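Local coordinates for protein ATP phosphoribosyltransferase regulatory subunit (Thermotoga maritima, PDB 1USY) that is probably required for the first step of histidine biosynthesis and may allow histidine to feedback-regulate ATP phosphoribosyltransferase activity, at residues N152-K157 with D224-R229; E161-S166 with R175-I180. One frame throughout, in Å; residues are numbered along the deposited sequence.

Overall arrangement
Both contacts sit on the helical side of the chain, about 11 Å apart between centres. Contact 1, the more buried, its centre about 14 Å from that of the chain, joins the end of helix 147-156 to the loop after strand 220-223; its grip is mainly polar, two salt bridges, one to an aspartate held by an Asx turn within the loop. Contact 2, its centre about 25 Å out and only partly buried, pairs helices 159-168 and 174-185 through isoleucine and valine contacts with two glutamates at the margin. Bridging the two, Ile154 packs on Val176, Leu153 on Ile162, and Leu225 on Ile179. Each includes one residue lining a histidine-binding pocket, Lys157 and Ile180.

Contact 1 (N152-K157 with D224-R229); sequences NLIDTK and DLTLAR
Lys157 and Asp224 reach toward each other tip to tip, and their charged ends join in a hydrogen-bonded salt bridge, NZ of Lys157 lying 2.8 Å from OD2 of Asp224. The ammonium approaches on the syn side of that oxygen, 18° out of the carboxylate plane. OD2 is shared with Arg187, whereas OD1 serves the loop itself: Thr226 N donates to Asp224 OD1 over 2.7 Å, closing an Asx turn that helps hold the carboxylate where the lysine meets it. Thr226 lies across the lysine chain at about a right angle, its OG1 3.3 Å from Lys157 CE. CG2 of Ile154 rests against the threonine backbone, 3.8 Å from Thr226 CA.

The second ion pair is built differently. Asp155 and Arg229 cross at about a right angle, with the carboxylate and guanidinium planes 67° apart. OD1 of Asp155 stands 3.1 Å above the centre of the guanidinium face; it is 3.2 Å from Arg229 NH1, but no N-H is aimed at it, so the attraction is purely electrostatic. Asp155 CG is anti to the backbone N (chi1 -157°), which sets CG beside the arginine chain.

Lys157 has positive phi and two bonds run back into the last turn, one of them Lys157 N to Ile154 O at 2.9 Å: a Schellman motif. It ends helix 147-156 against the loop after strand 220-223 in a class-II synthetase-like domain, and Lys157, its side chain about 4 Å from a bound histidine, forms part of a histidine pocket.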
ATOM      1  N   ASN B 152      -2.982 -21.209  30.867  1.00 19.28           N
ATOM      2  CA  ASN B 152      -1.779 -20.412  30.691  1.00 23.83           C
ATOM      3  C   ASN B 152      -0.672 -20.908  31.632  1.00 22.16           C
ATOM      4  O   ASN B 152       0.515 -20.979  31.257  1.00 24.52           O
ATOM      5  CB  ASN B 152      -2.038 -18.908  30.886  1.00 27.12           C
ATOM      6  CG  ASN B 152      -2.617 -18.243  29.633  1.00 43.23           C
ATOM      7  OD1 ASN B 152      -3.546 -18.766  29.005  1.00 53.26           O
ATOM      8  ND2 ASN B 152      -2.075 -17.078  29.267  1.00 48.95           N
ATOM      9  N   LEU B 153      -1.080 -21.243  32.843  1.00 12.58           N
ATOM     10  CA  LEU B 153      -0.178 -21.773  33.836  1.00 18.07           C
ATOM     11  C   LEU B 153       0.421 -23.155  33.460  1.00 21.28           C
ATOM     12  O   LEU B 153       1.614 -23.344  33.614  1.00 19.70           O
ATOM     13  CB  LEU B 153      -0.873 -21.828  35.191  1.00 16.82           C
ATOM     14  CG  LEU B 153      -1.366 -20.470  35.726  1.00 21.32           C
ATOM     15  CD1 LEU B 153      -2.193 -20.633  37.014  1.00 14.39           C
ATOM     16  CD2 LEU B 153      -0.242 -19.422  35.899  1.00 14.05           C
ATOM     17  N   ILE B 154      -0.405 -24.083  32.954  1.00 18.44           N
ATOM     18  CA  ILE B 154       0.048 -25.367  32.437  1.00 16.20           C
ATOM     19  C   ILE B 154       1.130 -25.085  31.387  1.00 19.83           C
ATOM     20  O   ILE B 154       2.238 -25.682  31.381  1.00 12.75           O
ATOM     21  CB  ILE B 154      -1.116 -26.135  31.699  1.00 17.61           C
ATOM     22  CG1 ILE B 154      -2.435 -26.224  32.507  1.00 23.06           C
ATOM     23  CG2 ILE B 154      -0.649 -27.469  31.199  1.00 14.02           C
ATOM     24  CD1 ILE B 154      -2.590 -27.374  33.446  1.00 14.82           C
ATOM     25  N   ASP B 155       0.757 -24.211  30.470  1.00 16.95           N
ATOM     26  CA  ASP B 155       1.534 -23.900  29.283  1.00 24.39           C
ATOM     27  C   ASP B 155       2.913 -23.389  29.683  1.00 23.83           C
ATOM     28  O   ASP B 155       3.913 -23.605  29.026  1.00 16.79           O
ATOM     29  CB  ASP B 155       0.822 -22.749  28.589  1.00 30.98           C
ATOM     30  CG  ASP B 155       1.142 -22.662  27.131  1.00 39.33           C
ATOM     31  OD1 ASP B 155       2.022 -23.430  26.620  1.00 43.73           O
ATOM     32  OD2 ASP B 155       0.536 -21.813  26.431  1.00 45.96           O
ATOM     33  N   THR B 156       2.905 -22.714  30.808  1.00 21.76           N
ATOM     34  CA  THR B 156       4.009 -21.976  31.308  1.00 14.98           C
ATOM     35  C   THR B 156       4.711 -22.778  32.422  1.00 21.52           C
ATOM     36  O   THR B 156       5.766 -22.359  32.948  1.00 20.75           O
ATOM     37  CB  THR B 156       3.390 -20.683  31.721  1.00 12.69           C
ATOM     38  OG1 THR B 156       3.846 -19.664  30.821  1.00  4.65           O
ATOM     39  CG2 THR B 156       3.734 -20.282  33.082  1.00  5.59           C
ATOM     40  N   LYS B 157       4.154 -23.964  32.707  1.00 13.02           N
ATOM     41  CA  LYS B 157       4.618 -24.847  33.774  1.00 14.48           C
ATOM     42  C   LYS B 157       4.794 -24.086  35.095  1.00 17.58           C
ATOM     43  O   LYS B 157       5.617 -24.471  35.947  1.00 14.53           O
ATOM     44  CB  LYS B 157       5.927 -25.558  33.414  1.00 13.16           C
ATOM     45  CG  LYS B 157       5.989 -26.131  32.039  1.00 21.14           C
ATOM     46  CD  LYS B 157       7.144 -27.128  31.884  1.00 21.05           C
ATOM     47  CE  LYS B 157       6.773 -28.215  30.856  1.00 27.41           C
ATOM     48  NZ  LYS B 157       7.886 -29.055  30.323  1.00 24.18           N
ATOM     49  N   ASP B 224       5.090 -35.201  27.112  1.00 16.68           N
ATOM     50  CA  ASP B 224       4.872 -33.894  27.778  1.00 18.08           C
ATOM     51  C   ASP B 224       3.503 -33.334  27.407  1.00 11.84           C
ATOM     52  O   ASP B 224       3.247 -32.987  26.273  1.00 15.27           O
ATOM     53  CB  ASP B 224       5.955 -32.891  27.380  1.00 14.70           C
ATOM     54  CG  ASP B 224       5.799 -31.538  28.086  1.00 22.06           C
ATOM     55  OD1 ASP B 224       4.637 -31.074  28.335  1.00 19.55           O
ATOM     56  OD2 ASP B 224       6.812 -30.875  28.421  1.00 10.87           O
ATOM     57  N   LEU B 225       2.637 -33.266  28.399  1.00 17.24           N
ATOM     58  CA  LEU B 225       1.239 -32.898  28.226  1.00 12.16           C
ATOM     59  C   LEU B 225       0.948 -31.420  28.566  1.00 15.82           C
ATOM     60  O   LEU B 225      -0.226 -31.031  28.740  1.00 12.69           O
ATOM     61  CB  LEU B 225       0.401 -33.796  29.108  1.00 13.83           C
ATOM     62  CG  LEU B 225       0.140 -35.259  28.715  1.00 14.12           C
ATOM     63  CD1 LEU B 225       0.912 -35.771  27.487  1.00 14.39           C
ATOM     64  CD2 LEU B 225       0.424 -36.138  29.919  1.00 17.22           C
ATOM     65  N   THR B 226       2.038 -30.659  28.762  1.00 10.95           N
ATOM     66  CA  THR B 226       1.751 -29.236  28.884  1.00 17.61           C
ATOM     67  C   THR B 226       1.491 -28.687  27.460  1.00 24.25           C
ATOM     68  O   THR B 226       1.074 -29.413  26.569  1.00 36.71           O
ATOM     69  CB  THR B 226       2.944 -28.556  29.598  1.00 17.26           C
ATOM     70  OG1 THR B 226       4.148 -28.768  28.883  1.00 24.85           O
ATOM     71  CG2 THR B 226       3.169 -29.104  31.016  1.00 14.58           C
ATOM     72  N   LEU B 227       1.744 -27.437  27.287  1.00 29.11           N
ATOM     73  CA  LEU B 227       1.523 -26.686  26.017  1.00 35.27           C
ATOM     74  C   LEU B 227       0.061 -26.878  25.553  1.00 32.70           C
ATOM     75  O   LEU B 227      -0.250 -27.607  24.590  1.00 32.99           O
ATOM     76  CB  LEU B 227       2.611 -27.009  24.891  1.00 37.56           C
ATOM     77  CG  LEU B 227       2.722 -28.356  24.094  1.00 38.48           C
ATOM     78  CD1 LEU B 227       4.193 -28.602  23.688  1.00 26.35           C
ATOM     79  CD2 LEU B 227       2.293 -29.642  24.802  1.00 44.87           C
ATOM     80  N   ALA B 228      -0.731 -26.150  26.328  1.00 29.44           N
ATOM     81  CA  ALA B 228      -2.167 -26.034  26.212  1.00 33.35           C
ATOM     82  C   ALA B 228      -2.546 -25.145  25.009  1.00 34.25           C
ATOM     83  O   ALA B 228      -3.652 -25.233  24.473  1.00 34.49           O
ATOM     84  CB  ALA B 228      -2.732 -25.389  27.488  1.00 33.39           C
ATOM     85  N   ARG B 229      -1.622 -24.271  24.570  1.00 29.00           N
ATOM     86  CA  ARG B 229      -1.924 -23.362  23.417  1.00 33.36           C
ATOM     87  C   ARG B 229      -2.069 -24.149  22.120  1.00 35.27           C
ATOM     88  O   ARG B 229      -2.637 -23.643  21.139  1.00 42.59           O
ATOM     89  CB  ARG B 229      -0.838 -22.296  23.168  1.00 31.40           C
ATOM     90  CG  ARG B 229       0.549 -22.690  23.636  1.00 24.78           C
ATOM     91  CD  ARG B 229       1.428 -23.251  22.526  1.00 29.35           C
ATOM     92  NE  ARG B 229       2.685 -23.765  23.053  1.00 40.31           N
ATOM     93  CZ  ARG B 229       3.511 -23.042  23.816  1.00 48.49           C
ATOM     94  NH1 ARG B 229       3.222 -21.766  24.130  1.00 48.30           N
ATOM     95  NH2 ARG B 229       4.654 -23.512  24.324  1.00 49.57           N
TER

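Contact 2 (E161-S166 with R175-I180); sequences EIEFLS and RVEKII. With HIS (histidine), chain N.
Ile162 meets Val176, Glu177 and Ile180 across an antiparallel helical hairpin: helices 159-168 and 174-185 follow each other in the chain, and the axes of the two segments run 172° apart in direction at a closest approach of 10.3 Å. Along the second helix, Arg175 turns to other parts of the chain, salt-bridged to Asp137 and Asp196. Val176 comes next; its CG1, anti to the backbone N (chi1 176°), lies 3.9 Å from Ile162 CD1, the two side chains crossing obliquely. Glu177 then slides past Ile162 in the opposite direction, its CG 3.3 Å from Ile162 CG2, and its extended chain carries the carboxylate on to Glu163. There OE2 of Glu177 and OE2 of Glu163 are 3.2 Å apart, two acceptors of like charge with their carboxylate planes 89° to each other and no hydrogen bond assigned between them. An alanine in place of Glu177 would remove CG and the carboxylate, and would probably leave Ile162 CG2 without its flanking methylene, opening a gap at the hairpin's margin. Ile180 belongs to a histidine pocket, its side chain about 5 Å from another bound histidine, not the one beside Glu161. It points its CD1 tip to tip at Ile162 CD1, though the modelled separation of these two methyls is too short to be trusted, while its backbone O accepts a hydrogen bond from Ser183 OG.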
ATOM      1  N   GLU B 161       2.357 -20.934  40.884  1.00 18.83           N
ATOM      2  CA  GLU B 161       1.092 -20.205  40.865  1.00 22.87           C
ATOM      3  C   GLU B 161      -0.083 -21.175  40.977  1.00 24.79           C
ATOM      4  O   GLU B 161      -1.140 -20.837  41.515  1.00 19.68           O
ATOM      5  CB  GLU B 161       0.950 -19.386  39.597  1.00 25.90           C
ATOM      6  CG  GLU B 161      -0.337 -18.586  39.567  1.00 36.67           C
ATOM      7  CD  GLU B 161      -0.089 -17.108  39.493  1.00 43.57           C
ATOM      8  OE1 GLU B 161       0.298 -16.622  38.395  1.00 47.00           O
ATOM      9  OE2 GLU B 161      -0.272 -16.438  40.540  1.00 49.45           O
ATOM     10  N   ILE B 162       0.106 -22.380  40.460  1.00 22.35           N
ATOM     11  CA  ILE B 162      -0.895 -23.416  40.649  1.00 24.95           C
ATOM     12  C   ILE B 162      -1.013 -23.812  42.127  1.00 22.48           C
ATOM     13  O   ILE B 162      -2.113 -23.869  42.657  1.00 26.92           O
ATOM     14  CB  ILE B 162      -0.613 -24.628  39.732  1.00 24.60           C
ATOM     15  CG1 ILE B 162      -1.189 -24.360  38.346  1.00 23.99           C
ATOM     16  CG2 ILE B 162      -1.220 -25.902  40.301  1.00 24.69           C
ATOM     17  CD1 ILE B 162      -0.353 -24.915  37.232  1.00 32.24           C
ATOM     18  N   GLU B 163       0.108 -24.074  42.793  1.00 21.12           N
ATOM     19  CA  GLU B 163       0.062 -24.418  44.213  1.00 24.89           C
ATOM     20  C   GLU B 163      -0.577 -23.293  45.041  1.00 24.88           C
ATOM     21  O   GLU B 163      -1.325 -23.561  45.978  1.00 27.98           O
ATOM     22  CB  GLU B 163       1.444 -24.776  44.760  1.00 26.48           C
ATOM     23  CG  GLU B 163       2.248 -25.670  43.846  1.00 36.05           C
ATOM     24  CD  GLU B 163       2.767 -26.915  44.526  1.00 45.81           C
ATOM     25  OE1 GLU B 163       3.977 -26.926  44.886  1.00 47.89           O
ATOM     26  OE2 GLU B 163       1.970 -27.889  44.679  1.00 47.05           O
ATOM     27  N   PHE B 164      -0.286 -22.053  44.668  1.00 21.35           N
ATOM     28  CA  PHE B 164      -0.882 -20.861  45.265  1.00 25.91           C
ATOM     29  C   PHE B 164      -2.366 -20.714  44.891  1.00 25.56           C
ATOM     30  O   PHE B 164      -3.173 -20.339  45.719  1.00 28.76           O
ATOM     31  CB  PHE B 164      -0.085 -19.602  44.859  1.00 24.15           C
ATOM     32  CG  PHE B 164      -0.747 -18.295  45.240  1.00 27.64           C
ATOM     33  CD1 PHE B 164      -0.752 -17.853  46.567  1.00 31.52           C
ATOM     34  CD2 PHE B 164      -1.352 -17.498  44.270  1.00 32.58           C
ATOM     35  CE1 PHE B 164      -1.362 -16.654  46.923  1.00 30.88           C
ATOM     36  CE2 PHE B 164      -1.965 -16.288  44.614  1.00 32.25           C
ATOM     37  CZ  PHE B 164      -1.967 -15.864  45.940  1.00 33.53           C
ATOM     38  N   LEU B 165      -2.727 -20.995  43.649  1.00 28.95           N
ATOM     39  CA  LEU B 165      -4.134 -21.006  43.270  1.00 32.13           C
ATOM     40  C   LEU B 165      -4.909 -22.068  44.053  1.00 35.91           C
ATOM     41  O   LEU B 165      -6.069 -21.849  44.400  1.00 38.44           O
ATOM     42  CB  LEU B 165      -4.294 -21.265  41.779  1.00 34.59           C
ATOM     43  CG  LEU B 165      -5.016 -20.188  40.971  1.00 35.80           C
ATOM     44  CD1 LEU B 165      -5.549 -20.824  39.701  1.00 38.11           C
ATOM     45  CD2 LEU B 165      -6.145 -19.519  41.746  1.00 36.14           C
ATOM     46  N   SER B 166      -4.257 -23.203  44.326  1.00 37.54           N
ATOM     47  CA  SER B 166      -4.792 -24.277  45.174  1.00 40.61           C
ATOM     48  C   SER B 166      -5.206 -23.846  46.614  1.00 45.76           C
ATOM     49  O   SER B 166      -5.842 -24.619  47.342  1.00 45.17           O
ATOM     50  CB  SER B 166      -3.771 -25.416  45.245  1.00 40.96           C
ATOM     51  OG  SER B 166      -4.395 -26.672  45.432  1.00 35.81           O
ATOM     52  N   ARG B 175      -4.156 -32.980  40.297  1.00 29.06           N
ATOM     53  CA  ARG B 175      -3.894 -33.641  39.025  1.00 30.14           C
ATOM     54  C   ARG B 175      -3.372 -32.693  37.948  1.00 30.72           C
ATOM     55  O   ARG B 175      -2.755 -33.156  36.973  1.00 33.99           O
ATOM     56  CB  ARG B 175      -5.086 -34.471  38.515  1.00 31.88           C
ATOM     57  CG  ARG B 175      -6.473 -33.966  38.853  1.00 36.01           C
ATOM     58  CD  ARG B 175      -7.596 -34.985  38.550  1.00 35.10           C
ATOM     59  NE  ARG B 175      -7.347 -35.721  37.311  1.00 37.69           N
ATOM     60  CZ  ARG B 175      -8.038 -35.612  36.179  1.00 34.26           C
ATOM     61  NH1 ARG B 175      -9.091 -34.801  36.075  1.00 31.38           N
ATOM     62  NH2 ARG B 175      -7.674 -36.330  35.133  1.00 36.09           N
ATOM     63  N   VAL B 176      -3.570 -31.374  38.123  1.00 26.86           N
ATOM     64  CA  VAL B 176      -2.907 -30.392  37.262  1.00 18.51           C
ATOM     65  C   VAL B 176      -1.417 -30.384  37.626  1.00 20.32           C
ATOM     66  O   VAL B 176      -0.539 -30.479  36.766  1.00 16.51           O
ATOM     67  CB  VAL B 176      -3.469 -28.973  37.429  1.00 18.18           C
ATOM     68  CG1 VAL B 176      -2.674 -27.991  36.576  1.00  7.33           C
ATOM     69  CG2 VAL B 176      -4.945 -28.906  37.046  1.00 14.80           C
ATOM     70  N   GLU B 177      -1.145 -30.308  38.921  1.00 20.75           N
ATOM     71  CA  GLU B 177       0.227 -30.309  39.421  1.00 24.83           C
ATOM     72  C   GLU B 177       1.001 -31.562  38.961  1.00 27.44           C
ATOM     73  O   GLU B 177       2.208 -31.496  38.734  1.00 25.75           O
ATOM     74  CB  GLU B 177       0.231 -30.218  40.951  1.00 26.55           C
ATOM     75  CG  GLU B 177      -0.333 -28.895  41.487  1.00 27.12           C
ATOM     76  CD  GLU B 177      -0.797 -28.964  42.937  1.00 29.76           C
ATOM     77  OE1 GLU B 177      -0.990 -30.093  43.463  1.00 25.07           O
ATOM     78  OE2 GLU B 177      -0.993 -27.883  43.556  1.00 32.27           O
ATOM     79  N   LYS B 178       0.293 -32.685  38.801  1.00 24.07           N
ATOM     80  CA  LYS B 178       0.938 -33.948  38.474  1.00 27.36           C
ATOM     81  C   LYS B 178       1.362 -33.969  37.001  1.00 28.79           C
ATOM     82  O   LYS B 178       2.498 -34.360  36.667  1.00 26.12           O
ATOM     83  CB  LYS B 178       0.041 -35.133  38.837  1.00 32.83           C
ATOM     84  CG  LYS B 178       0.769 -36.443  39.066  1.00 36.35           C
ATOM     85  CD  LYS B 178       0.135 -37.558  38.220  1.00 47.29           C
ATOM     86  CE  LYS B 178       0.980 -38.837  38.212  1.00 47.68           C
ATOM     87  NZ  LYS B 178       0.997 -39.447  36.859  1.00 50.15           N
ATOM     88  N   ILE B 179       0.460 -33.511  36.141  1.00 24.01           N
ATOM     89  CA  ILE B 179       0.750 -33.317  34.722  1.00 23.89           C
ATOM     90  C   ILE B 179       2.034 -32.477  34.503  1.00 19.47           C
ATOM     91  O   ILE B 179       2.950 -32.893  33.790  1.00 25.63           O
ATOM     92  CB  ILE B 179      -0.501 -32.691  34.061  1.00 24.55           C
ATOM     93  CG1 ILE B 179      -1.482 -33.804  33.712  1.00 25.91           C
ATOM     94  CG2 ILE B 179      -0.159 -31.838  32.854  1.00 24.09           C
ATOM     95  CD1 ILE B 179      -1.552 -34.098  32.258  1.00 30.36           C
ATOM     96  N   ILE B 180       2.107 -31.319  35.142  1.00 14.27           N
ATOM     97  CA  ILE B 180       3.296 -30.477  35.055  1.00 18.80           C
ATOM     98  C   ILE B 180       4.538 -31.251  35.555  1.00 20.52           C
ATOM     99  O   ILE B 180       5.456 -31.512  34.788  1.00 23.82           O
ATOM    100  CB  ILE B 180       3.084 -29.183  35.847  1.00  8.37           C
ATOM    101  CG1 ILE B 180       1.928 -28.399  35.236  1.00 15.53           C
ATOM    102  CG2 ILE B 180       4.324 -28.354  35.840  1.00 13.37           C
ATOM    103  CD1 ILE B 180       1.502 -27.181  36.038  1.00 11.10           C
TER
HETATM  104  C   HIS N1205       0.601 -14.826  35.680  0.80 60.10           C
HETATM  105  O   HIS N1205       0.554 -13.625  35.323  0.80 64.50           O
HETATM  106  CB  HIS N1205       0.705 -13.968  37.969  0.80 70.25           C
HETATM  107  CG  HIS N1205       1.871 -13.240  37.406  0.80 67.71           C
HETATM  108  ND1 HIS N1205       2.978 -12.931  38.168  0.80 72.44           N
HETATM  109  CD2 HIS N1205       2.092 -12.785  36.159  0.80 66.51           C
HETATM  110  CE1 HIS N1205       3.834 -12.308  37.384  0.80 71.29           C
HETATM  111  NE2 HIS N1205       3.319 -12.214  36.177  0.80 66.91           N
HETATM  112  OXT HIS N1205       0.604 -15.659  34.787  0.80 62.00           O